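Local atomic coordinates of eukaryotic translation initiation factor 2D (Homo sapiens, PDB entry 5W2F), a protein that delivers tRNA to the P-site of the eukaryotic ribosome without needing GTP and so acts as a translation initiation factor. Residues C111-T116 with E133-D138; K125-R130 with N173-L178; D138-A143 with D164-Q169. One frame throughout, in Å; residues are numbered along the deposited sequence. Where two conformers were deposited one is given.

Contact 1. Residues C111-T116 with E133-D138; sequences CPIDIT and EAYGLD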
ATOM      1  N   CYS A 111       1.459   4.579  -2.224  1.00 21.55           N
ATOM      2  CA  CYS A 111       1.738   5.964  -2.588  0.65 20.51           C
ATOM      3  C   CYS A 111       2.487   5.915  -3.913  1.00 19.83           C
ATOM      4  O   CYS A 111       3.224   4.973  -4.165  1.00 21.41           O
ATOM      5  CB  CYS A 111       2.624   6.632  -1.533  0.65 21.65           C
ATOM      6  SG  CYS A 111       4.172   5.765  -1.145  0.65 24.21           S
ATOM      7  N   PRO A 112       2.310   6.933  -4.751  1.00 18.35           N
ATOM      8  CA  PRO A 112       2.979   6.934  -6.032  1.00 17.19           C
ATOM      9  C   PRO A 112       4.443   7.303  -5.931  1.00 17.24           C
ATOM     10  O   PRO A 112       4.844   8.047  -5.020  1.00 17.92           O
ATOM     11  CB  PRO A 112       2.241   8.018  -6.805  1.00 20.07           C
ATOM     12  CG  PRO A 112       1.806   8.984  -5.737  1.00 20.74           C
ATOM     13  CD  PRO A 112       1.471   8.129  -4.564  1.00 20.74           C
ATOM     14  N   ILE A 113       5.223   6.811  -6.892  1.00 16.54           N
ATOM     15  CA  ILE A 113       6.543   7.418  -7.142  1.00 16.91           C
ATOM     16  C   ILE A 113       6.285   8.762  -7.823  1.00 17.77           C
ATOM     17  O   ILE A 113       5.491   8.833  -8.768  1.00 18.33           O
ATOM     18  CB  ILE A 113       7.408   6.536  -8.030  1.00 18.02           C
ATOM     19  CG1 ILE A 113       7.767   5.261  -7.283  1.00 19.25           C
ATOM     20  CG2 ILE A 113       8.660   7.286  -8.461  1.00 19.61           C
ATOM     21  CD1 ILE A 113       8.395   4.182  -8.132  1.00 21.21           C
ATOM     22  N   ASP A 114       6.900   9.816  -7.300  1.00 16.03           N
ATOM     23  CA  ASP A 114       6.765  11.154  -7.859  1.00 17.18           C
ATOM     24  C   ASP A 114       8.073  11.553  -8.509  1.00 16.98           C
ATOM     25  O   ASP A 114       9.120  11.548  -7.865  1.00 18.30           O
ATOM     26  CB  ASP A 114       6.410  12.205  -6.788  1.00 17.70           C
ATOM     27  CG  ASP A 114       5.185  11.856  -5.992  1.00 18.99           C
ATOM     28  OD1 ASP A 114       4.148  11.515  -6.591  1.00 19.92           O
ATOM     29  OD2 ASP A 114       5.280  11.904  -4.740  1.00 20.43           O
ATOM     30  N   ILE A 115       7.981  11.937  -9.768  1.00 17.62           N
ATOM     31  CA  ILE A 115       9.104  12.438 -10.561  1.00 17.64           C
ATOM     32  C   ILE A 115       8.793  13.867 -10.949  1.00 18.52           C
ATOM     33  O   ILE A 115       7.788  14.107 -11.617  1.00 18.94           O
ATOM     34  CB  ILE A 115       9.326  11.630 -11.842  1.00 18.81           C
ATOM     35  CG1 ILE A 115       9.487  10.142 -11.558  1.00 18.97           C
ATOM     36  CG2 ILE A 115      10.509  12.178 -12.623  1.00 19.45           C
ATOM     37  CD1 ILE A 115       9.128   9.297 -12.737  1.00 22.70           C
ATOM     38  N   THR A 116       9.622  14.804 -10.504  1.00 17.16           N
ATOM     39  CA  THR A 116       9.341  16.193 -10.691  0.72 17.26           C
ATOM     40  C   THR A 116      10.567  16.949 -11.215  1.00 16.35           C
ATOM     41  O   THR A 116      11.677  16.728 -10.735  1.00 18.04           O
ATOM     42  CB  THR A 116       8.887  16.730  -9.332  0.72 17.87           C
ATOM     43  OG1 THR A 116       7.814  15.892  -8.834  0.72 18.60           O
ATOM     44  CG2 THR A 116       8.476  18.167  -9.438  0.72 18.81           C
ATOM     45  N   GLU A 133      11.619   3.928  -2.271  1.00 17.32           N
ATOM     46  CA  GLU A 133      11.680   2.881  -1.260  1.00 18.45           C
ATOM     47  C   GLU A 133      10.314   2.216  -1.062  1.00 17.76           C
ATOM     48  O   GLU A 133      10.248   1.071  -0.652  1.00 18.10           O
ATOM     49  CB  GLU A 133      12.224   3.441   0.063  1.00 20.78           C
ATOM     50  CG  GLU A 133      13.666   3.996  -0.051  1.00 23.96           C
ATOM     51  CD  GLU A 133      14.049   5.132   0.958  1.00 31.95           C
ATOM     52  OE1 GLU A 133      13.398   6.205   1.053  1.00 32.46           O
ATOM     53  OE2 GLU A 133      15.049   4.974   1.670  1.00 38.89           O
ATOM     54  N   ALA A 134       9.228   2.913  -1.379  1.00 17.25           N
ATOM     55  CA  ALA A 134       7.880   2.331  -1.291  1.00 17.74           C
ATOM     56  C   ALA A 134       7.690   1.160  -2.239  1.00 17.47           C
ATOM     57  O   ALA A 134       6.776   0.347  -2.062  1.00 18.40           O
ATOM     58  CB  ALA A 134       6.827   3.393  -1.556  1.00 19.62           C
ATOM     59  N   TYR A 135       8.552   1.080  -3.252  1.00 16.19           N
ATOM     60  CA  TYR A 135       8.529   0.010  -4.254  1.00 17.20           C
ATOM     61  C   TYR A 135       9.734  -0.908  -4.140  1.00 17.14           C
ATOM     62  O   TYR A 135       9.992  -1.718  -5.042  1.00 19.11           O
ATOM     63  CB  TYR A 135       8.381   0.593  -5.668  1.00 18.05           C
ATOM     64  CG  TYR A 135       7.048   1.258  -5.787  1.00 18.34           C
ATOM     65  CD1 TYR A 135       6.836   2.539  -5.289  1.00 18.69           C
ATOM     66  CD2 TYR A 135       5.962   0.594  -6.351  1.00 19.65           C
ATOM     67  CE1 TYR A 135       5.576   3.122  -5.316  1.00 19.61           C
ATOM     68  CE2 TYR A 135       4.717   1.190  -6.388  1.00 19.74           C
ATOM     69  CZ  TYR A 135       4.525   2.449  -5.875  1.00 18.66           C
ATOM     70  OH  TYR A 135       3.278   3.011  -5.928  1.00 21.93           O
ATOM     71  N   GLY A 136      10.429  -0.849  -3.001  1.00 17.01           N
ATOM     72  CA  GLY A 136      11.571  -1.706  -2.780  1.00 17.54           C
ATOM     73  C   GLY A 136      12.823  -1.368  -3.541  1.00 16.85           C
ATOM     74  O   GLY A 136      13.712  -2.213  -3.661  1.00 19.52           O
ATOM     75  N   LEU A 137      12.924  -0.120  -3.992  1.00 17.95           N
ATOM     76  CA  LEU A 137      14.089   0.329  -4.736  1.00 18.42           C
ATOM     77  C   LEU A 137      14.990   1.159  -3.819  1.00 19.65           C
ATOM     78  O   LEU A 137      14.523   1.977  -3.054  1.00 20.30           O
ATOM     79  CB  LEU A 137      13.663   1.163  -5.941  1.00 18.47           C
ATOM     80  CG  LEU A 137      12.861   0.398  -6.993  1.00 20.18           C
ATOM     81  CD1 LEU A 137      12.343   1.355  -8.048  1.00 22.41           C
ATOM     82  CD2 LEU A 137      13.683  -0.716  -7.637  1.00 22.12           C
ATOM     83  N   ASP A 138      16.285   0.907  -3.926  1.00 19.74           N
ATOM     84  CA  ASP A 138      17.306   1.577  -3.113  1.00 21.24           C
ATOM     85  C   ASP A 138      17.680   2.873  -3.815  1.00 21.66           C
ATOM     86  O   ASP A 138      18.224   2.825  -4.902  1.00 22.26           O
ATOM     87  CB  ASP A 138      18.533   0.665  -2.949  1.00 24.32           C
ATOM     88  CG  ASP A 138      19.633   1.269  -2.082  1.00 28.92           C
ATOM     89  OD1 ASP A 138      19.522   2.426  -1.635  1.00 25.80           O
ATOM     90  OD2 ASP A 138      20.604   0.538  -1.829  1.00 32.53           O
TER

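Contact 2. Residues K125-R130 with N173-L178; sequences KVTVVR and NQVHHL. With FMT (formic acid), chain D; FMT (formic acid), chain C.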
ATOM      1  N   LYS A 125      17.972  23.102 -14.241  1.00 27.53           N
ATOM      2  CA  LYS A 125      16.874  22.194 -14.016  1.00 24.82           C
ATOM      3  C   LYS A 125      17.435  20.933 -13.400  1.00 22.53           C
ATOM      4  O   LYS A 125      18.557  20.522 -13.701  1.00 26.01           O
ATOM      5  CB  LYS A 125      16.227  21.910 -15.365  1.00 31.81           C
ATOM      6  CG  LYS A 125      14.889  21.239 -15.361  1.00 35.91           C
ATOM      7  CD  LYS A 125      14.230  21.316 -16.744  1.00 36.04           C
ATOM      8  CE  LYS A 125      13.275  22.490 -16.906  1.00 37.30           C
ATOM      9  NZ  LYS A 125      12.617  22.462 -18.251  1.00 29.50           N
ATOM     10  N   VAL A 126      16.659  20.356 -12.498  1.00 21.31           N
ATOM     11  CA  VAL A 126      16.950  19.067 -11.898  1.00 20.97           C
ATOM     12  C   VAL A 126      15.704  18.199 -11.893  1.00 19.06           C
ATOM     13  O   VAL A 126      14.586  18.699 -11.994  1.00 20.75           O
ATOM     14  CB  VAL A 126      17.479  19.196 -10.457  1.00 24.03           C
ATOM     15  CG1 VAL A 126      18.813  19.927 -10.465  1.00 27.59           C
ATOM     16  CG2 VAL A 126      16.452  19.842  -9.523  1.00 23.97           C
ATOM     17  N   THR A 127      15.931  16.899 -11.795  1.00 18.38           N
ATOM     18  CA  THR A 127      14.878  15.888 -11.724  1.00 17.86           C
ATOM     19  C   THR A 127      14.913  15.278 -10.335  1.00 16.37           C
ATOM     20  O   THR A 127      15.981  14.865  -9.863  1.00 18.40           O
ATOM     21  CB  THR A 127      15.094  14.816 -12.801  1.00 17.47           C
ATOM     22  OG1 THR A 127      15.185  15.444 -14.080  1.00 17.97           O
ATOM     23  CG2 THR A 127      13.970  13.818 -12.833  1.00 18.66           C
ATOM     24  N   VAL A 128      13.763  15.268  -9.660  1.00 16.08           N
ATOM     25  CA  VAL A 128      13.667  14.805  -8.278  1.00 16.69           C
ATOM     26  C   VAL A 128      12.697  13.631  -8.203  1.00 16.13           C
ATOM     27  O   VAL A 128      11.578  13.719  -8.714  1.00 16.97           O
ATOM     28  CB  VAL A 128      13.220  15.949  -7.356  1.00 18.01           C
ATOM     29  CG1 VAL A 128      13.112  15.473  -5.917  1.00 19.04           C
ATOM     30  CG2 VAL A 128      14.142  17.178  -7.517  1.00 21.07           C
ATOM     31  N   VAL A 129      13.141  12.543  -7.570  1.00 16.43           N
ATOM     32  CA  VAL A 129      12.397  11.283  -7.546  1.00 17.01           C
ATOM     33  C   VAL A 129      12.145  10.854  -6.112  1.00 16.05           C
ATOM     34  O   VAL A 129      13.100  10.574  -5.373  1.00 17.87           O
ATOM     35  CB  VAL A 129      13.132  10.171  -8.314  1.00 17.92           C
ATOM     36  CG1 VAL A 129      12.224   8.943  -8.457  1.00 19.69           C
ATOM     37  CG2 VAL A 129      13.612  10.680  -9.675  1.00 19.00           C
ATOM     38  N   ARG A 130      10.861  10.825  -5.732  1.00 15.91           N
ATOM     39  CA  ARG A 130      10.407  10.507  -4.384  1.00 16.76           C
ATOM     40  C   ARG A 130       9.659   9.168  -4.378  1.00 16.45           C
ATOM     41  O   ARG A 130       8.996   8.825  -5.346  1.00 16.76           O
ATOM     42  CB  ARG A 130       9.421  11.633  -3.949  1.00 19.52           C
ATOM     43  CG  ARG A 130       8.720  11.435  -2.616  1.00 22.46           C
ATOM     44  CD  ARG A 130       7.757  12.571  -2.344  1.00 21.16           C
ATOM     45  NE  ARG A 130       8.477  13.829  -2.102  1.00 19.85           N
ATOM     46  CZ  ARG A 130       8.757  14.357  -0.917  1.00 21.11           C
ATOM     47  NH1 ARG A 130       8.362  13.790   0.206  1.00 22.40           N
ATOM     48  NH2 ARG A 130       9.458  15.473  -0.861  1.00 21.01           N
ATOM     49  N   ASN A 173      17.136  17.453 -17.102  1.00 19.66           N
ATOM     50  CA  ASN A 173      15.786  16.965 -17.359  1.00 18.28           C
ATOM     51  C   ASN A 173      15.871  15.517 -17.775  1.00 19.01           C
ATOM     52  O   ASN A 173      16.209  15.200 -18.923  1.00 21.33           O
ATOM     53  CB  ASN A 173      15.132  17.824 -18.418  1.00 18.70           C
ATOM     54  CG  ASN A 173      13.687  17.441 -18.680  1.00 18.94           C
ATOM     55  OD1 ASN A 173      13.263  16.324 -18.360  1.00 20.30           O
ATOM     56  ND2 ASN A 173      12.928  18.361 -19.282  1.00 19.34           N
ATOM     57  N   GLN A 174      15.572  14.628 -16.824  1.00 17.95           N
ATOM     58  CA  GLN A 174      15.851  13.204 -16.995  1.00 18.23           C
ATOM     59  C   GLN A 174      14.616  12.338 -16.883  1.00 18.61           C
ATOM     60  O   GLN A 174      14.732  11.117 -16.711  1.00 19.44           O
ATOM     61  CB  GLN A 174      16.902  12.748 -15.976  1.00 19.99           C
ATOM     62  CG  GLN A 174      18.138  13.640 -15.928  1.00 20.51           C
ATOM     63  CD  GLN A 174      18.926  13.705 -17.231  1.00 21.41           C
ATOM     64  OE1 GLN A 174      18.714  12.925 -18.168  1.00 22.81           O
ATOM     65  NE2 GLN A 174      19.875  14.636 -17.276  1.00 23.56           N
ATOM     66  N   VAL A 175      13.435  12.957 -16.986  1.00 17.59           N
ATOM     67  CA  VAL A 175      12.182  12.237 -16.738  1.00 18.27           C
ATOM     68  C   VAL A 175      12.042  10.998 -17.633  1.00 18.63           C
ATOM     69  O   VAL A 175      11.618   9.930 -17.171  1.00 19.53           O
ATOM     70  CB  VAL A 175      10.977  13.166 -16.897  1.00 18.12           C
ATOM     71  CG1 VAL A 175       9.667  12.430 -16.620  1.00 18.53           C
ATOM     72  CG2 VAL A 175      11.098  14.406 -16.020  1.00 19.25           C
ATOM     73  N   HIS A 176      12.418  11.138 -18.897  1.00 17.91           N
ATOM     74  CA  HIS A 176      12.345  10.015 -19.840  1.00 20.29           C
ATOM     75  C   HIS A 176      13.188   8.821 -19.424  1.00 21.63           C
ATOM     76  O   HIS A 176      12.797   7.677 -19.634  1.00 22.02           O
ATOM     77  CB  HIS A 176      12.673  10.473 -21.257  1.00 21.11           C
ATOM     78  CG  HIS A 176      14.013  11.124 -21.401  1.00 21.39           C
ATOM     79  ND1 HIS A 176      14.301  12.355 -20.846  1.00 21.95           N
ATOM     80  CD2 HIS A 176      15.141  10.722 -22.045  1.00 23.81           C
ATOM     81  CE1 HIS A 176      15.553  12.679 -21.137  1.00 24.10           C
ATOM     82  NE2 HIS A 176      16.075  11.716 -21.887  1.00 25.79           N
ATOM     83  N   HIS A 177      14.319   9.074 -18.785  1.00 20.09           N
ATOM     84  CA  HIS A 177      15.145   7.985 -18.284  1.00 20.69           C
ATOM     85  C   HIS A 177      14.497   7.270 -17.098  1.00 20.49           C
ATOM     86  O   HIS A 177      14.683   6.058 -16.931  1.00 21.38           O
ATOM     87  CB  HIS A 177      16.533   8.492 -17.909  1.00 21.06           C
ATOM     88  CG  HIS A 177      17.329   8.973 -19.080  1.00 23.25           C
ATOM     89  ND1 HIS A 177      17.646   8.172 -20.159  1.00 24.91           N
ATOM     90  CD2 HIS A 177      17.873  10.186 -19.337  1.00 24.46           C
ATOM     91  CE1 HIS A 177      18.359   8.874 -21.025  1.00 25.13           C
ATOM     92  NE2 HIS A 177      18.527  10.093 -20.541  1.00 27.56           N
ATOM     93  N   LEU A 178      13.764   8.010 -16.270  1.00 19.18           N
ATOM     94  CA  LEU A 178      12.983   7.361 -15.211  1.00 19.24           C
ATOM     95  C   LEU A 178      11.863   6.509 -15.791  1.00 18.95           C
ATOM     96  O   LEU A 178      11.522   5.477 -15.220  1.00 20.16           O
ATOM     97  CB  LEU A 178      12.387   8.361 -14.217  1.00 19.48           C
ATOM     98  CG  LEU A 178      13.283   8.812 -13.082  1.00 21.34           C
ATOM     99  CD1 LEU A 178      13.639   7.631 -12.183  1.00 19.87           C
ATOM    100  CD2 LEU A 178      14.530   9.524 -13.581  1.00 22.71           C
TER
HETATM  101  C   FMT D 603      15.057  21.655 -20.612  1.00 33.91           C
HETATM  102  O1  FMT D 603      14.546  20.634 -20.215  1.00 29.36           O
HETATM  103  O2  FMT D 603      14.452  22.784 -20.293  1.00 43.33           O
HETATM  104  C   FMT C 602      16.026   5.738 -21.777  1.00 36.69           C
HETATM  105  O1  FMT C 602      15.923   4.707 -22.432  1.00 44.65           O
HETATM  106  O2  FMT C 602      16.917   5.754 -20.793  1.00 33.44           O

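Contact 3. Residues D138-A143 with D164-Q169; sequences DPYSVA and DSLQVQ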
ATOM      1  N   ASP A 138      16.285   0.907  -3.926  1.00 19.74           N
ATOM      2  CA  ASP A 138      17.306   1.577  -3.113  1.00 21.24           C
ATOM      3  C   ASP A 138      17.680   2.873  -3.815  1.00 21.66           C
ATOM      4  O   ASP A 138      18.224   2.825  -4.902  1.00 22.26           O
ATOM      5  CB  ASP A 138      18.533   0.665  -2.949  1.00 24.32           C
ATOM      6  CG  ASP A 138      19.633   1.269  -2.082  1.00 28.92           C
ATOM      7  OD1 ASP A 138      19.522   2.426  -1.635  1.00 25.80           O
ATOM      8  OD2 ASP A 138      20.604   0.538  -1.829  1.00 32.53           O
ATOM      9  N   PRO A 139      17.415   4.030  -3.186  1.00 21.21           N
ATOM     10  CA  PRO A 139      17.798   5.283  -3.831  1.00 20.98           C
ATOM     11  C   PRO A 139      19.280   5.368  -4.235  1.00 22.74           C
ATOM     12  O   PRO A 139      19.587   5.949  -5.279  1.00 22.63           O
ATOM     13  CB  PRO A 139      17.417   6.341  -2.796  1.00 23.08           C
ATOM     14  CG  PRO A 139      16.284   5.729  -2.054  1.00 23.16           C
ATOM     15  CD  PRO A 139      16.667   4.284  -1.941  1.00 22.90           C
ATOM     16  N   TYR A 140      20.188   4.783  -3.440  1.00 22.52           N
ATOM     17  CA  TYR A 140      21.611   4.840  -3.806  1.00 22.73           C
ATOM     18  C   TYR A 140      21.891   4.034  -5.085  1.00 22.48           C
ATOM     19  O   TYR A 140      22.710   4.431  -5.926  1.00 26.17           O
ATOM     20  CB  TYR A 140      22.513   4.444  -2.615  1.00 24.72           C
ATOM     21  CG  TYR A 140      22.595   5.567  -1.579  1.00 26.35           C
ATOM     22  CD1 TYR A 140      23.464   6.606  -1.759  1.00 27.13           C
ATOM     23  CD2 TYR A 140      21.763   5.608  -0.449  1.00 28.68           C
ATOM     24  CE1 TYR A 140      23.533   7.659  -0.866  1.00 30.40           C
ATOM     25  CE2 TYR A 140      21.833   6.674   0.464  1.00 30.59           C
ATOM     26  CZ  TYR A 140      22.728   7.694   0.243  1.00 30.82           C
ATOM     27  OH  TYR A 140      22.848   8.785   1.105  1.00 38.42           O
ATOM     28  N   SER A 141      21.231   2.891  -5.219  1.00 24.07           N
ATOM     29  CA  SER A 141      21.344   2.086  -6.431  1.00 24.81           C
ATOM     30  C   SER A 141      20.750   2.790  -7.648  1.00 22.86           C
ATOM     31  O   SER A 141      21.367   2.889  -8.715  1.00 26.15           O
ATOM     32  CB  SER A 141      20.654   0.755  -6.246  1.00 27.17           C
ATOM     33  OG  SER A 141      20.696   0.022  -7.436  1.00 31.15           O
ATOM     34  N   VAL A 142      19.550   3.312  -7.472  1.00 22.92           N
ATOM     35  CA  VAL A 142      18.909   4.076  -8.543  1.00 22.33           C
ATOM     36  C   VAL A 142      19.768   5.280  -8.957  1.00 23.00           C
ATOM     37  O   VAL A 142      19.950   5.535 -10.156  1.00 24.09           O
ATOM     38  CB  VAL A 142      17.494   4.510  -8.139  1.00 21.44           C
ATOM     39  CG1 VAL A 142      16.912   5.465  -9.162  1.00 20.94           C
ATOM     40  CG2 VAL A 142      16.588   3.292  -7.967  1.00 22.11           C
ATOM     41  N   ALA A 143      20.335   5.976  -7.974  1.00 23.25           N
ATOM     42  CA  ALA A 143      21.215   7.107  -8.265  1.00 22.74           C
ATOM     43  C   ALA A 143      22.432   6.721  -9.090  1.00 22.67           C
ATOM     44  O   ALA A 143      22.798   7.441 -10.021  1.00 24.87           O
ATOM     45  CB  ALA A 143      21.621   7.829  -6.997  1.00 24.00           C
ATOM     46  N   ASP A 164       9.933   9.799   6.596  1.00 31.62           N
ATOM     47  CA  ASP A 164      11.387   9.642   6.655  1.00 33.98           C
ATOM     48  C   ASP A 164      11.858   8.797   5.478  1.00 34.07           C
ATOM     49  O   ASP A 164      12.048   7.581   5.579  1.00 40.76           O
ATOM     50  CB  ASP A 164      11.803   9.012   7.983  1.00 36.69           C
ATOM     51  CG  ASP A 164      13.316   8.981   8.184  1.00 44.97           C
ATOM     52  OD1 ASP A 164      14.045   9.695   7.470  1.00 50.52           O
ATOM     53  OD2 ASP A 164      13.782   8.238   9.077  1.00 55.45           O
ATOM     54  N   SER A 165      12.051   9.476   4.358  1.00 29.47           N
ATOM     55  CA  SER A 165      12.394   8.854   3.106  1.00 27.76           C
ATOM     56  C   SER A 165      13.487   9.664   2.405  1.00 25.81           C
ATOM     57  O   SER A 165      13.746  10.828   2.724  1.00 27.24           O
ATOM     58  CB  SER A 165      11.150   8.742   2.206  1.00 29.78           C
ATOM     59  OG  SER A 165      10.803  10.001   1.606  1.00 34.34           O
ATOM     60  N   LEU A 166      14.131   9.007   1.466  1.00 23.18           N
ATOM     61  CA  LEU A 166      15.186   9.598   0.667  1.00 22.68           C
ATOM     62  C   LEU A 166      14.677   9.818  -0.739  1.00 21.25           C
ATOM     63  O   LEU A 166      13.835   9.062  -1.240  1.00 23.40           O
ATOM     64  CB  LEU A 166      16.368   8.653   0.596  1.00 23.71           C
ATOM     65  CG  LEU A 166      17.021   8.323   1.943  1.00 26.79           C
ATOM     66  CD1 LEU A 166      18.050   7.239   1.711  1.00 31.36           C
ATOM     67  CD2 LEU A 166      17.621   9.561   2.554  1.00 29.96           C
ATOM     68  N   GLN A 167      15.214  10.843  -1.369  1.00 19.05           N
ATOM     69  CA  GLN A 167      14.925  11.118  -2.769  1.00 18.53           C
ATOM     70  C   GLN A 167      16.226  11.149  -3.569  1.00 19.43           C
ATOM     71  O   GLN A 167      17.319  11.382  -3.026  1.00 21.02           O
ATOM     72  CB  GLN A 167      14.184  12.447  -2.931  1.00 20.79           C
ATOM     73  CG  GLN A 167      14.958  13.660  -2.453  1.00 21.13           C
ATOM     74  CD  GLN A 167      14.121  14.903  -2.555  1.00 21.63           C
ATOM     75  OE1 GLN A 167      12.896  14.836  -2.544  1.00 23.48           O
ATOM     76  NE2 GLN A 167      14.761  16.028  -2.594  1.00 24.94           N
ATOM     77  N   VAL A 168      16.106  10.875  -4.859  1.00 18.74           N
ATOM     78  CA  VAL A 168      17.199  10.991  -5.794  1.00 19.04           C
ATOM     79  C   VAL A 168      17.030  12.282  -6.576  1.00 19.93           C
ATOM     80  O   VAL A 168      15.950  12.567  -7.076  1.00 19.87           O
ATOM     81  CB  VAL A 168      17.235   9.798  -6.750  1.00 20.85           C
ATOM     82  CG1 VAL A 168      18.322   9.944  -7.803  1.00 22.20           C
ATOM     83  CG2 VAL A 168      17.386   8.501  -5.971  1.00 20.36           C
ATOM     84  N   GLN A 169      18.113  13.041  -6.693  1.00 20.28           N
ATOM     85  CA  GLN A 169      18.167  14.188  -7.577  1.00 19.66           C
ATOM     86  C   GLN A 169      19.141  13.911  -8.694  1.00 19.63           C
ATOM     87  O   GLN A 169      20.260  13.428  -8.439  1.00 22.36           O
ATOM     88  CB  GLN A 169      18.568  15.409  -6.791  1.00 22.40           C
ATOM     89  CG  GLN A 169      17.494  15.848  -5.827  1.00 32.08           C
ATOM     90  CD  GLN A 169      17.791  17.208  -5.214  1.00 39.61           C
ATOM     91  OE1 GLN A 169      18.960  17.556  -4.993  1.00 53.73           O
ATOM     92  NE2 GLN A 169      16.737  17.983  -4.926  1.00 33.98           N
TER

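Contact 1. Residues C111-T116 with E133-D138
The ring of Tyr135 lies against Ile113, with the carbonyl oxygen of Cys111 at its edge near the ring plane and CG1 of Ile113 approaching it obliquely. The contact belongs to the SUI1 domain at the C-terminal end of the protein. It joins the entry of strand 113-121 to the turn that leads from strand 124-130 into helix 139-150. CG1 of Ile113 comes to 3.5 Å from CD1 of Tyr135, and CD1 of Ile113 reaches the same ring carbon at 3.6 Å. The isoleucine thus meets the ring at CD1, its CG1 also lying near CE1 and its own CD1 near CG, at the root of the ring. CG of Tyr135 stands anti to its own carbonyl carbon, beside the backbone N (chi1 -65°).

Ile113 is buried; besides the tyrosine its side chain also meets Val129 in the sheet and Leu182 of helix 175-185. One residue before the tyrosine a smaller apolar touch forms, SG of Cys111 lying 3.6 Å from CB of Ala134; it belongs to one of two deposited conformers of the cysteine and is doubtful as a constant feature. The turn itself is closed by a backbone bond from Gly136 N to Glu133 O, while Tyr94 OH bonds to the carbonyl of Ala134. One hydrogen bond crosses between the two segments: Tyr135 OH donates to Cys111 O at 2.6 Å, with a C=O...O angle of 136° and the hydroxyl 39° above the carbonyl plane.

Contact 2. Residues K125-R130 with N173-L178
Strand 124-130 of the SUI1 sheet packs here against the first turn of helix 175-185, with Thr127 fastening the strand to the loop that enters the helix. OG1 of Thr127 accepts the backbone N-H of Gln174, the N-cap residue, at 2.9 Å with an N-H...O angle of 153°. It stands anti to the carbonyl carbon of Thr127 (chi1 -55°) and also bonds to the carbonyl of Gly172. One buried hydroxyl thus acts as acceptor to Gln174 N and donor to Gly172 O, and it ties together the residues on either side of Asn173. The side-chain amide of Gln174 turns elsewhere, its NE2 bonding to Gln171 O.

Deeper in the layer the contact is purely apolar. Val129 and Leu178 meet tip to tip, CG2 of Val129 lying 3.9 Å from CG of Leu178. Leu178 also touches Leu146 of helix 139-150.

The exposed end is bridged by a formic acid molecule, probably from the crystallisation liquor. Asn173 ND2 donates to its O1 at 2.9 Å, and Lys125 NZ to its O2 at 2.8 Å, while CD of the lysine rests 4.0 Å from CB of Asn173. A second formic acid takes a bond of 2.6 Å from His177 ND1 through O2, which lies in the plane of that ring; His176 NE2 sits over one face of the same ring, toward the rim. A threonine hydroxyl bonded to the N-cap N-H, followed by aliphatic packing one turn on, suits the two-layer alpha/beta architecture of the SUI1 fold, in which helices cover one face of the sheet.

Contact 3. Residues D138-A143 with D164-Q169
Leu166 meets two residues of the opening turn of helix 139-150 at once. Its CB lies 3.9 Å from CG of Pro139, the two side chains crossing at about a right angle, and its CD1 reaches CE2 of Tyr140 at 4.0 Å, oblique to the ring. Gln167 points away from the helix, and Val168 returns to it as the main wedge. CG2 of Val168 settles 3.8 Å from CB of Pro139 and 3.4 Å from the Pro139 carbonyl oxygen, which is already engaged by Ala143 N. CG1, anti to the backbone N (chi1 176°), takes the other direction and lies 4.0 Å from CB of Ala143. Gln169 again faces away, its OE1 bonded to Arg120.

Over these short segments helix and strand run nearly parallel, their axes 7° apart and 8.3 Å from each other at closest approach. Within the helix segment, OD1 of Asp138, the N-cap residue, accepts from Tyr140 N at 3.0 Å. A polar tie to the sheet lies elsewhere, from Ala143 O to Thr154 OG1. Apart from the Pro139 carbonyl oxygen against Val168 CG2, the contacts are apolar, and between these two segments the association rests on apolar burial.

Following the chain from the N terminus, strand 113-121 begins the sheet and strand 124-130 runs back beside it; contact 1 closes this first loop when the turn at 133-138 returns to the strand start. Asp138 ends that loop and opens contact 3, so contacts 1 and 3 stand in series. Contact 3 closes when strand 166-171 comes under helix 139-150. Contact 2 encloses it, bringing helix 175-185 back onto strand 124-130, and crosses contact 1, whose second segment falls inside its loop. Probable hydrogen bonds join neighbours directly: Asp114 O with Arg130 N, Thr116 O with Val128 N, Glu133 OE1 with Leu166 N, and Val129 N with Val168 O. Together they tie both helices and the entry turn to one mixed sheet.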